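Local coordinates for putative membrane protein COG4129 (Clostridium difficile, PDB 3KMI), which probably exports aromatic acids across the cell membrane and is represented here by its all-helical C-terminal domain, at residues D30-P35 with P103-L108; E130-L135 with E163-L168. One frame throughout, in Å; residues are numbered along the deposited sequence. Where two conformers were deposited one is given.

Contact 1: D30-P35 with P103-L108; sequences DIIVNP and PQAHIL
Ile32, in the last turn of helix 7-33, packs against Ala105 and Leu108 in the first turns of helix 103-117, a junction of helix ends within an all-helical bundle. The CB of Ile32 points toward the partner helix and splits into two branches with separate targets. The methyl Ile32 CG2, anti to the backbone N (chi1 of -61° measured to CG1), lies over the start of helix 103-117: Ile32 CG2 stands 3.5 Å from the carbonyl oxygen Ala105 O and 3.9 Å from Ala105 CB. The other branch runs through CG1, beside the backbone N, and extends with chi2 of 163° to Ile32 CD1, which comes within 3.9 Å of Leu108 CD2. Ile32 and Leu108 cross at about a right angle and touch through one methyl each. All three residues are buried, and Leu108 and Ala105 also pack on helix 148-176, through Leu161 and Leu157 respectively.

On the exposed side the contact continues through Val33 and His106. The CB of His106 points away from helix 7-33, yet the ring swings back to lie across Val33. The junction has polar ties as well: Ile32 O accepts a hydrogen bond from Thr101 OG1, just ahead of helix 103-117, and Asp30 OD1 is hydrogen-bonded to His113 NE2 farther along that helix. Both methyls of Val33 reach the imidazole: Val33 CG2 approaches it obliquely, 4.0 Å from His106 ND1, and Val33 CG1 lies 4.1 Å from His106 CE1.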
ATOM      1  N   ASP A  30      16.462   5.907   9.086  1.00 11.24           N
ATOM      2  CA  ASP A  30      17.234   6.977   9.763  1.00 12.28           C
ATOM      3  C   ASP A  30      16.344   8.116  10.239  1.00 12.38           C
ATOM      4  O   ASP A  30      16.646   8.800  11.230  1.00 12.35           O
ATOM      5  CB  ASP A  30      18.283   7.575   8.812  1.00 13.89           C
ATOM      6  CG  ASP A  30      19.407   6.600   8.472  1.00 17.98           C
ATOM      7  OD1 ASP A  30      19.654   5.679   9.268  1.00 22.10           O
ATOM      8  OD2 ASP A  30      20.043   6.755   7.396  1.00 23.79           O
ATOM      9  N   ILE A  31      15.272   8.375   9.497  1.00 11.57           N
ATOM     10  CA  ILE A  31      14.339   9.440   9.859  1.00 12.09           C
ATOM     11  C   ILE A  31      13.590   9.094  11.160  1.00 11.97           C
ATOM     12  O   ILE A  31      13.389   9.966  12.031  1.00 10.99           O
ATOM     13  CB  ILE A  31      13.374   9.780   8.713  1.00 13.08           C
ATOM     14  CG1 ILE A  31      14.135  10.579   7.631  1.00 13.64           C
ATOM     15  CG2 ILE A  31      12.189  10.598   9.275  1.00 13.57           C
ATOM     16  CD1 ILE A  31      13.530  10.559   6.245  1.00 16.49           C
ATOM     17  N   ILE A  32      13.232   7.816  11.326  1.00 11.02           N
ATOM     18  CA  ILE A  32      12.579   7.379  12.576  1.00 10.30           C
ATOM     19  C   ILE A  32      13.395   7.794  13.804  1.00 11.08           C
ATOM     20  O   ILE A  32      12.832   8.293  14.792  1.00 10.27           O
ATOM     21  CB  ILE A  32      12.287   5.849  12.585  1.00  9.84           C
ATOM     22  CG1 ILE A  32      11.354   5.508  11.441  1.00  8.35           C
ATOM     23  CG2 ILE A  32      11.750   5.357  13.956  1.00  8.94           C
ATOM     24  CD1 ILE A  32      11.295   4.019  11.074  1.00  8.59           C
ATOM     25  N   VAL A  33      14.716   7.608  13.724  1.00 11.89           N
ATOM     26  CA  VAL A  33      15.623   7.854  14.856  1.00 14.09           C
ATOM     27  C   VAL A  33      16.059   9.314  14.944  1.00 15.41           C
ATOM     28  O   VAL A  33      16.223   9.825  16.032  1.00 16.63           O
ATOM     29  CB  VAL A  33      16.886   6.956  14.817  1.00 13.54           C
ATOM     30  CG1 VAL A  33      17.826   7.295  15.966  1.00 15.23           C
ATOM     31  CG2 VAL A  33      16.506   5.521  14.913  1.00 14.61           C
ATOM     32  N   ASN A  34      16.235   9.981  13.810  1.00 18.77           N
ATOM     33  CA  ASN A  34      16.550  11.435  13.789  1.00 21.23           C
ATOM     34  C   ASN A  34      15.582  12.253  12.949  1.00 22.40           C
ATOM     35  O   ASN A  34      15.939  12.652  11.848  1.00 22.83           O
ATOM     36  CB  ASN A  34      17.947  11.661  13.222  1.00 21.94           C
ATOM     37  CG  ASN A  34      19.009  10.954  13.998  1.00 23.52           C
ATOM     38  OD1 ASN A  34      19.450  11.426  15.052  1.00 26.90           O
ATOM     39  ND2 ASN A  34      19.457   9.824  13.473  1.00 26.96           N
ATOM     40  N   PRO A  35      14.355  12.512  13.449  1.00 24.07           N
ATOM     41  CA  PRO A  35      13.356  13.177  12.596  1.00 25.64           C
ATOM     42  C   PRO A  35      13.811  14.512  11.984  1.00 27.16           C
ATOM     43  O   PRO A  35      13.430  14.843  10.854  1.00 27.31           O
ATOM     44  CB  PRO A  35      12.166  13.421  13.549  1.00 25.41           C
ATOM     45  CG  PRO A  35      12.624  13.018  14.918  1.00 25.56           C
ATOM     46  CD  PRO A  35      13.778  12.084  14.735  1.00 24.16           C
ATOM     47  N   PRO A 103      10.959   2.854  22.336  1.00  5.62           N
ATOM     48  CA  PRO A 103      11.775   1.689  22.052  1.00  5.50           C
ATOM     49  C   PRO A 103      11.289   0.891  20.865  1.00  5.52           C
ATOM     50  O   PRO A 103      12.106   0.467  20.081  1.00  5.54           O
ATOM     51  CB  PRO A 103      11.648   0.864  23.339  1.00  4.89           C
ATOM     52  CG  PRO A 103      11.540   1.875  24.361  1.00  6.38           C
ATOM     53  CD  PRO A 103      10.657   2.935  23.778  1.00  5.79           C
ATOM     54  N   GLN A 104       9.977   0.713  20.716  1.00  5.13           N
ATOM     55  CA  GLN A 104       9.436  -0.042  19.565  1.00  6.29           C
ATOM     56  C   GLN A 104       9.718   0.619  18.202  1.00  5.45           C
ATOM     57  O   GLN A 104       9.877  -0.073  17.205  1.00  4.22           O
ATOM     58  CB  GLN A 104       7.938  -0.298  19.737  1.00  7.28           C
ATOM     59  CG  GLN A 104       7.566  -1.347  20.798  1.00 11.05           C
ATOM     60  CD  GLN A 104       8.228  -2.714  20.566  1.00 18.52           C
ATOM     61  OE1 GLN A 104       8.835  -3.290  21.479  1.00 25.09           O
ATOM     62  NE2 GLN A 104       8.114  -3.234  19.351  1.00 20.06           N
ATOM     63  N   ALA A 105       9.782   1.954  18.182  1.00  3.73           N
ATOM     64  CA  ALA A 105      10.211   2.706  16.991  1.00  3.09           C
ATOM     65  C   ALA A 105      11.679   2.450  16.680  1.00  2.79           C
ATOM     66  O   ALA A 105      12.040   2.226  15.534  1.00  2.97           O
ATOM     67  CB  ALA A 105       9.939   4.238  17.177  1.00  2.00           C
ATOM     68  N   HIS A 106      12.535   2.477  17.702  1.00  4.18           N
ATOM     69  CA  HIS A 106      13.942   2.099  17.542  1.00  4.87           C
ATOM     70  C   HIS A 106      14.066   0.659  16.995  1.00  6.59           C
ATOM     71  O   HIS A 106      14.909   0.401  16.166  1.00  7.64           O
ATOM     72  CB  HIS A 106      14.674   2.231  18.879  1.00  4.19           C
ATOM     73  CG  HIS A 106      14.980   3.644  19.274  1.00  2.25           C
ATOM     74  ND1 HIS A 106      15.983   4.381  18.676  1.00  3.21           N
ATOM     75  CD2 HIS A 106      14.466   4.432  20.249  1.00  2.23           C
ATOM     76  CE1 HIS A 106      16.056   5.570  19.246  1.00  3.16           C
ATOM     77  NE2 HIS A 106      15.145   5.627  20.204  1.00  2.11           N
ATOM     78  N   ILE A 107      13.209  -0.254  17.440  1.00  6.98           N
ATOM     79  CA  ILE A 107      13.246  -1.648  16.970  1.00  8.16           C
ATOM     80  C   ILE A 107      12.796  -1.728  15.487  1.00  8.46           C
ATOM     81  O   ILE A 107      13.393  -2.457  14.688  1.00  7.86           O
ATOM     82  CB  ILE A 107      12.417  -2.568  17.897  1.00  8.31           C
ATOM     83  CG1 ILE A 107      13.185  -2.808  19.207  1.00  9.48           C
ATOM     84  CG2 ILE A 107      12.078  -3.943  17.226  1.00  8.01           C
ATOM     85  CD1 ILE A 107      12.296  -3.263  20.339  1.00 14.74           C
ATOM     86  N   LEU A 108      11.754  -0.966  15.147  1.00  8.05           N
ATOM     87  CA  LEU A 108      11.288  -0.846  13.777  1.00  7.87           C
ATOM     88  C   LEU A 108      12.405  -0.306  12.879  1.00  7.80           C
ATOM     89  O   LEU A 108      12.673  -0.826  11.778  1.00  7.98           O
ATOM     90  CB  LEU A 108      10.066   0.090  13.694  1.00  8.06           C
ATOM     91  CG  LEU A 108       9.641   0.301  12.237  1.00  8.77           C
ATOM     92  CD1 LEU A 108       9.183  -1.051  11.664  1.00 11.74           C
ATOM     93  CD2 LEU A 108       8.576   1.372  12.103  1.00 12.46           C
TER

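Contact 2: E130-L135 with E163-L168; sequences EELKRL and ELKQFL
The peptide group joining Leu164 to Lys165 carries the methyl CD2 of Leu132 over one of its faces, 3.4 Å from Lys165 N and 3.7 Å from Leu164 C. Within helix 124-140 itself, the guanidinium of Arg134 has Glu130 O and the CA of Glu131 above one face, both offset toward its rim.

The helices run antiparallel, the axes of the two short segments approaching to 10.5 Å at 173°, and Leu132 spans the gap between them. With CG anti to the backbone N (chi1 -177°) and chi2 at 51°, its CD2 ends up among Leu164, Lys165 and Leu168. The fit is tight at Lys165 CA, 3.5 Å from Leu132 CD2. Around it lie Lys165 CB at 3.8 Å and Leu168 CD1 at 4.1 Å, each measured from the same Leu132 methyl.

Lys165 meets Leu132 mainly with its backbone and CB; its side chain, extended and leading on to the surface, also packs on Leu129. A nonpolar methyl thus lies on a peptide already engaged in the helix, its carbonyl bonded to Leu168 N, and dispersion packing rather than charge pairing holds the two segments together here.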
ATOM      1  N   GLU A 130       8.529 -13.586   8.841  0.50 10.17           N
ATOM      2  CA  GLU A 130       8.344 -14.124  10.207  0.50 10.53           C
ATOM      3  C   GLU A 130       8.704 -13.077  11.271  0.50 10.84           C
ATOM      4  O   GLU A 130       7.963 -12.881  12.247  0.50 10.32           O
ATOM      5  CB  GLU A 130       9.201 -15.375  10.449  0.50 10.83           C
ATOM      6  CG  GLU A 130       8.797 -16.626   9.681  0.50 10.92           C
ATOM      7  CD  GLU A 130       9.910 -17.669   9.653  0.50 12.85           C
ATOM      8  OE1 GLU A 130      10.423 -17.969   8.548  0.50 13.55           O
ATOM      9  OE2 GLU A 130      10.296 -18.171  10.737  0.50 13.32           O
ATOM     10  N   GLU A 131       9.843 -12.407  11.071  1.00 10.67           N
ATOM     11  CA  GLU A 131      10.331 -11.399  12.033  1.00 10.85           C
ATOM     12  C   GLU A 131       9.340 -10.256  12.118  1.00 10.84           C
ATOM     13  O   GLU A 131       9.027  -9.771  13.212  1.00 11.48           O
ATOM     14  CB  GLU A 131      11.728 -10.883  11.666  1.00 10.82           C
ATOM     15  CG  GLU A 131      12.308  -9.835  12.636  1.00 11.25           C
ATOM     16  CD  GLU A 131      13.787  -9.445  12.323  1.00 15.22           C
ATOM     17  OE1 GLU A 131      14.390 -10.032  11.394  1.00 13.76           O
ATOM     18  OE2 GLU A 131      14.343  -8.550  13.022  1.00 15.38           O
ATOM     19  N   LEU A 132       8.831  -9.839  10.963  1.00 11.51           N
ATOM     20  CA  LEU A 132       7.776  -8.819  10.914  1.00 12.31           C
ATOM     21  C   LEU A 132       6.516  -9.245  11.687  1.00 12.82           C
ATOM     22  O   LEU A 132       5.935  -8.436  12.442  1.00 12.68           O
ATOM     23  CB  LEU A 132       7.433  -8.446   9.451  1.00 11.87           C
ATOM     24  CG  LEU A 132       6.405  -7.350   9.241  1.00 14.61           C
ATOM     25  CD1 LEU A 132       6.780  -6.117  10.065  1.00 15.38           C
ATOM     26  CD2 LEU A 132       6.385  -6.966   7.750  1.00 13.65           C
ATOM     27  N   LYS A 133       6.087 -10.489  11.484  1.00 12.56           N
ATOM     28  CA  LYS A 133       4.915 -10.966  12.192  1.00 14.34           C
ATOM     29  C   LYS A 133       5.182 -10.932  13.709  1.00 14.16           C
ATOM     30  O   LYS A 133       4.310 -10.558  14.500  1.00 14.40           O
ATOM     31  CB  LYS A 133       4.523 -12.370  11.713  1.00 14.99           C
ATOM     32  CG  LYS A 133       3.181 -12.845  12.277  1.00 18.42           C
ATOM     33  CD  LYS A 133       2.951 -14.321  12.026  1.00 22.41           C
ATOM     34  CE  LYS A 133       1.801 -14.868  12.912  1.00 24.42           C
ATOM     35  NZ  LYS A 133       0.663 -13.902  12.870  1.00 26.32           N
ATOM     36  N   ARG A 134       6.403 -11.296  14.108  1.00 14.06           N
ATOM     37  CA  ARG A 134       6.784 -11.221  15.508  1.00 13.79           C
ATOM     38  C   ARG A 134       6.726  -9.790  16.077  1.00 13.80           C
ATOM     39  O   ARG A 134       6.285  -9.587  17.222  1.00 12.95           O
ATOM     40  CB  ARG A 134       8.145 -11.891  15.736  1.00 14.14           C
ATOM     41  CG  ARG A 134       8.091 -13.426  15.634  1.00 15.11           C
ATOM     42  CD  ARG A 134       9.303 -14.083  16.364  1.00 19.39           C
ATOM     43  NE  ARG A 134      10.558 -13.515  15.859  1.00 18.19           N
ATOM     44  CZ  ARG A 134      11.217 -13.961  14.787  1.00 19.30           C
ATOM     45  NH1 ARG A 134      10.768 -15.013  14.108  1.00 21.46           N
ATOM     46  NH2 ARG A 134      12.341 -13.368  14.403  1.00 16.62           N
ATOM     47  N   LEU A 135       7.118  -8.799  15.273  1.00 13.31           N
ATOM     48  CA  LEU A 135       7.069  -7.407  15.703  1.00 14.06           C
ATOM     49  C   LEU A 135       5.623  -6.885  15.794  1.00 15.20           C
ATOM     50  O   LEU A 135       5.316  -6.079  16.666  1.00 15.40           O
ATOM     51  CB  LEU A 135       7.893  -6.518  14.763  1.00 13.85           C
ATOM     52  CG  LEU A 135       8.035  -5.033  15.149  1.00 14.21           C
ATOM     53  CD1 LEU A 135       8.666  -4.845  16.508  1.00 14.70           C
ATOM     54  CD2 LEU A 135       8.854  -4.267  14.104  1.00 14.21           C
ATOM     55  N   GLU A 163       2.885  -1.702   5.500  1.00  8.56           N
ATOM     56  CA  GLU A 163       3.616  -1.355   4.272  1.00  9.61           C
ATOM     57  C   GLU A 163       4.836  -2.273   4.093  1.00  8.61           C
ATOM     58  O   GLU A 163       5.091  -2.795   2.996  1.00  8.85           O
ATOM     59  CB  GLU A 163       4.050   0.120   4.290  1.00  8.61           C
ATOM     60  CG  GLU A 163       2.871   1.093   4.262  1.00 10.23           C
ATOM     61  CD  GLU A 163       1.980   0.941   3.016  1.00 10.26           C
ATOM     62  OE1 GLU A 163       2.475   0.707   1.883  1.00  8.41           O
ATOM     63  OE2 GLU A 163       0.753   1.062   3.177  1.00 14.79           O
ATOM     64  N   LEU A 164       5.534  -2.535   5.191  1.00  8.85           N
ATOM     65  CA  LEU A 164       6.704  -3.389   5.141  1.00  9.60           C
ATOM     66  C   LEU A 164       6.401  -4.822   4.725  1.00  9.82           C
ATOM     67  O   LEU A 164       7.243  -5.469   4.116  1.00 11.07           O
ATOM     68  CB  LEU A 164       7.467  -3.368   6.478  1.00  9.94           C
ATOM     69  CG  LEU A 164       8.256  -2.091   6.769  1.00 10.05           C
ATOM     70  CD1 LEU A 164       8.842  -2.263   8.208  1.00 11.07           C
ATOM     71  CD2 LEU A 164       9.430  -1.898   5.756  1.00  7.57           C
ATOM     72  N   LYS A 165       5.228  -5.340   5.051  1.00  9.91           N
ATOM     73  CA  LYS A 165       4.888  -6.700   4.637  1.00  9.81           C
ATOM     74  C   LYS A 165       4.823  -6.758   3.116  1.00  9.53           C
ATOM     75  O   LYS A 165       5.381  -7.656   2.499  1.00  9.61           O
ATOM     76  CB  LYS A 165       3.556  -7.163   5.243  1.00  9.10           C
ATOM     77  CG  LYS A 165       3.277  -8.643   5.054  1.00 10.08           C
ATOM     78  CD  LYS A 165       1.958  -9.027   5.741  1.00 11.13           C
ATOM     79  CE  LYS A 165       1.657 -10.503   5.632  1.00 12.09           C
ATOM     80  NZ  LYS A 165       0.459 -10.790   6.437  1.00 12.29           N
ATOM     81  N   GLN A 166       4.129  -5.797   2.516  1.00 10.24           N
ATOM     82  CA  GLN A 166       4.050  -5.765   1.053  1.00  9.69           C
ATOM     83  C   GLN A 166       5.409  -5.499   0.420  1.00  9.11           C
ATOM     84  O   GLN A 166       5.717  -6.099  -0.581  1.00  9.00           O
ATOM     85  CB  GLN A 166       3.022  -4.776   0.531  1.00 10.25           C
ATOM     86  CG  GLN A 166       2.743  -5.074  -0.972  1.00 13.70           C
ATOM     87  CD  GLN A 166       2.261  -6.539  -1.239  1.00 18.51           C
ATOM     88  OE1 GLN A 166       1.329  -7.044  -0.588  1.00 19.95           O
ATOM     89  NE2 GLN A 166       2.887  -7.197  -2.217  1.00 20.03           N
ATOM     90  N   PHE A 167       6.229  -4.624   1.019  1.00  9.59           N
ATOM     91  CA  PHE A 167       7.615  -4.444   0.564  1.00  9.02           C
ATOM     92  C   PHE A 167       8.409  -5.761   0.494  1.00  9.85           C
ATOM     93  O   PHE A 167       9.112  -6.041  -0.497  1.00  9.58           O
ATOM     94  CB  PHE A 167       8.357  -3.448   1.478  1.00  9.79           C
ATOM     95  CG  PHE A 167       9.719  -3.079   0.970  1.00  9.90           C
ATOM     96  CD1 PHE A 167       9.881  -1.953   0.166  1.00  9.63           C
ATOM     97  CD2 PHE A 167      10.838  -3.886   1.261  1.00  9.12           C
ATOM     98  CE1 PHE A 167      11.099  -1.602  -0.312  1.00  8.18           C
ATOM     99  CE2 PHE A 167      12.071  -3.566   0.773  1.00  8.64           C
ATOM    100  CZ  PHE A 167      12.216  -2.403  -0.019  1.00  9.01           C
ATOM    101  N   LEU A 168       8.277  -6.594   1.518  1.00  8.78           N
ATOM    102  CA  LEU A 168       9.026  -7.848   1.562  1.00  9.54           C
ATOM    103  C   LEU A 168       8.467  -8.857   0.573  1.00  9.79           C
ATOM    104  O   LEU A 168       9.228  -9.613  -0.015  1.00  9.98           O
ATOM    105  CB  LEU A 168       9.057  -8.456   2.980  1.00  8.52           C
ATOM    106  CG  LEU A 168       9.898  -7.690   4.021  1.00  8.33           C
ATOM    107  CD1 LEU A 168       9.543  -8.119   5.470  1.00  4.94           C
ATOM    108  CD2 LEU A 168      11.436  -7.831   3.770  1.00  6.58           C
TER

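How the contacts relate
Contact 1 and contact 2 have centres about 16 Å apart and come in series along the chain, the first closing before the second opens. Helices 103-117 and 124-140, one from each contact, follow each other in sequence, while helices 7-33 and 148-176 come from the two ends of the domain. The contacts meet directly: Leu108 CD1 lies 3.7 Å from Leu164 CD1, and Ile107 CG2 lies 3.6 Å from Leu135 CD1. Helix 103-117 thus packs on all three of helices 7-33, 124-140 and 148-176, largely through aliphatic side chains. Glu163, in segment 163-168, also packs on Asn90 of the second subunit.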